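Local coordinates for periplasmic branched-chain amino acid-binding protein (Burkholderia mallei, PDB 3I09) that probably binds a branched-chain amino acid or a related small carboxylate in the periplasm for uptake by an ABC transporter, at residues N80-L85 with A148-G153. Residues are numbered along the deposited sequence; the frame is centred on the assembly and turned at random.
Sequences NSATAL and ADYAFG. With AAE (acetoacetic acid), chain C.
The Tyr150 ring turns its edge to Ser81 and Ala82, whose backbone N atoms lie near the ring plane, with the ligand's carboxyl O3 also at this edge, and it carries the backbone N of Phe152 over one face, displaced toward the rim. Asn80 approaches that ring obliquely, amide and ring planes 61° apart, with OD1 3.6 Å from Tyr150 CE2. The Phe152 ring has acetoacetic acid C4 over the centre of one face, 3.6 Å above the plane, and Ser81 OG at its edge. CG of Phe152, anti to the backbone N (chi1 171°), lies against the ligand's carboxyl carbon C2; CB of Phe152 is 3.7 Å from Ser81 OG. In this type I periplasmic binding protein, helices 81-94 and 151-166 follow strands of different sheets, and their N-terminal ends meet at the ligand between the lobes. No hydrogen bond joins the segments directly; the carboxyl group does so instead. Its O3 accepts from Ser81 N and, at 2.6 Å, from Tyr150 OH, also paired with Tyr17 OH, while O1 takes Ser81 OG. The N-terminal end of helix 81-94, through Ser81 N, would probably favour a negative charge on this group. Asn80 N donates almost straight (172°) to the ketone O8, and its OD1 caps the helix through Thr83 N, with ND2 held by Asn54. Farther from the ligand, Leu85 CD1 packs on Ala151 CB at 4.0 Å.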
loop_
_atom_site.group_PDB
_atom_site.type_symbol
_atom_site.label_atom_id
_atom_site.label_comp_id
_atom_site.label_asym_id
_atom_site.label_seq_id
_atom_site.Cartn_x
_atom_site.Cartn_y
_atom_site.Cartn_z
ATOM N N ASN A 80 -3.486 -0.250 -7.131
ATOM C CA ASN A 80 -3.715 -1.289 -8.125
ATOM C C ASN A 80 -2.387 -1.861 -8.662
ATOM O O ASN A 80 -1.680 -1.203 -9.427
ATOM C CB ASN A 80 -4.639 -0.809 -9.239
ATOM C CG ASN A 80 -5.006 -1.941 -10.211
ATOM O OD1 ASN A 80 -4.126 -2.748 -10.600
ATOM N ND2 ASN A 80 -6.289 -2.010 -10.613
ATOM N N SER A 81 -2.052 -3.073 -8.219
ATOM C CA SER A 81 -0.770 -3.677 -8.568
ATOM C C SER A 81 -0.620 -3.980 -10.063
ATOM O O SER A 81 0.492 -4.010 -10.539
ATOM C CB SER A 81 -0.497 -4.955 -7.766
ATOM O OG SER A 81 -0.206 -4.674 -6.411
ATOM N N ALA A 82 -1.720 -4.209 -10.786
ATOM C CA ALA A 82 -1.611 -4.421 -12.245
ATOM C C ALA A 82 -1.096 -3.118 -12.877
ATOM O O ALA A 82 -0.185 -3.148 -13.732
ATOM C CB ALA A 82 -2.935 -4.856 -12.861
ATOM N N THR A 83 -1.647 -1.974 -12.446
ATOM C CA THR A 83 -1.163 -0.679 -12.933
ATOM C C THR A 83 0.248 -0.386 -12.447
ATOM O O THR A 83 1.063 0.181 -13.193
ATOM C CB THR A 83 -2.078 0.504 -12.609
ATOM O OG1 THR A 83 -1.960 0.876 -11.236
ATOM C CG2 THR A 83 -3.531 0.212 -12.928
ATOM N N ALA A 84 0.567 -0.798 -11.225
ATOM C CA ALA A 84 1.908 -0.555 -10.690
ATOM C C ALA A 84 2.979 -1.230 -11.554
ATOM O O ALA A 84 4.067 -0.680 -11.764
ATOM C CB ALA A 84 2.044 -1.066 -9.233
ATOM N N LEU A 85 2.689 -2.454 -11.957
ATOM C CA LEU A 85 3.607 -3.270 -12.766
ATOM C C LEU A 85 3.715 -2.805 -14.196
ATOM O O LEU A 85 4.794 -2.831 -14.748
ATOM C CB LEU A 85 3.222 -4.730 -12.682
ATOM C CG LEU A 85 3.482 -5.353 -11.301
ATOM C CD1 LEU A 85 2.821 -6.727 -11.206
ATOM C CD2 LEU A 85 4.985 -5.464 -10.992
ATOM N N ALA A 148 -8.636 -11.766 -4.852
ATOM C CA ALA A 148 -8.911 -10.913 -6.006
ATOM C C ALA A 148 -8.089 -11.413 -7.202
ATOM O O ALA A 148 -6.875 -11.615 -7.105
ATOM C CB ALA A 148 -8.581 -9.444 -5.723
ATOM N N ASP A 149 -8.763 -11.553 -8.333
ATOM C CA ASP A 149 -8.190 -12.175 -9.532
ATOM C C ASP A 149 -7.356 -11.229 -10.364
ATOM O O ASP A 149 -7.744 -10.870 -11.478
ATOM C CB ASP A 149 -9.326 -12.786 -10.388
ATOM C CG ASP A 149 -8.804 -13.691 -11.523
ATOM O OD1 ASP A 149 -7.615 -14.112 -11.492
ATOM O OD2 ASP A 149 -9.610 -13.983 -12.462
ATOM N N TYR A 150 -6.227 -10.806 -9.809
ATOM C CA TYR A 150 -5.245 -9.988 -10.519
ATOM C C TYR A 150 -3.960 -10.000 -9.700
ATOM O O TYR A 150 -3.887 -10.691 -8.694
ATOM C CB TYR A 150 -5.741 -8.552 -10.791
ATOM C CG TYR A 150 -5.777 -7.624 -9.613
ATOM C CD1 TYR A 150 -6.613 -7.871 -8.530
ATOM C CD2 TYR A 150 -5.039 -6.437 -9.618
ATOM C CE1 TYR A 150 -6.668 -6.973 -7.435
ATOM C CE2 TYR A 150 -5.088 -5.559 -8.553
ATOM C CZ TYR A 150 -5.917 -5.810 -7.479
ATOM O OH TYR A 150 -5.954 -4.906 -6.426
ATOM N N ALA A 151 -2.944 -9.276 -10.160
ATOM C CA ALA A 151 -1.592 -9.377 -9.603
ATOM C C ALA A 151 -1.530 -9.214 -8.097
ATOM O O ALA A 151 -0.768 -9.909 -7.434
ATOM C CB ALA A 151 -0.662 -8.343 -10.248
ATOM N N PHE A 152 -2.316 -8.291 -7.548
ATOM C CA PHE A 152 -2.297 -8.084 -6.108
ATOM C C PHE A 152 -2.788 -9.289 -5.316
ATOM O O PHE A 152 -2.122 -9.725 -4.387
ATOM C CB PHE A 152 -3.127 -6.851 -5.706
ATOM C CG PHE A 152 -3.311 -6.719 -4.240
ATOM C CD1 PHE A 152 -2.238 -6.356 -3.427
ATOM C CD2 PHE A 152 -4.544 -6.996 -3.652
ATOM C CE1 PHE A 152 -2.399 -6.237 -2.062
ATOM C CE2 PHE A 152 -4.706 -6.913 -2.279
ATOM C CZ PHE A 152 -3.632 -6.515 -1.474
ATOM N N GLY A 153 -3.978 -9.793 -5.654
ATOM C CA GLY A 153 -4.527 -10.945 -4.952
ATOM C C GLY A 153 -3.601 -12.132 -5.013
ATOM O O GLY A 153 -3.344 -12.793 -3.995
HETATM O O1 AAE C . -1.839 -3.500 -4.858
HETATM C C2 AAE C . -3.079 -3.434 -4.940
HETATM O O3 AAE C . -3.696 -3.690 -5.997
HETATM C C4 AAE C . -3.865 -3.087 -3.687
HETATM C C5 AAE C . -4.115 -1.608 -3.590
HETATM O O8 AAE C . -3.516 -0.792 -4.330
HETATM C C9 AAE C . -4.992 -1.182 -2.448
#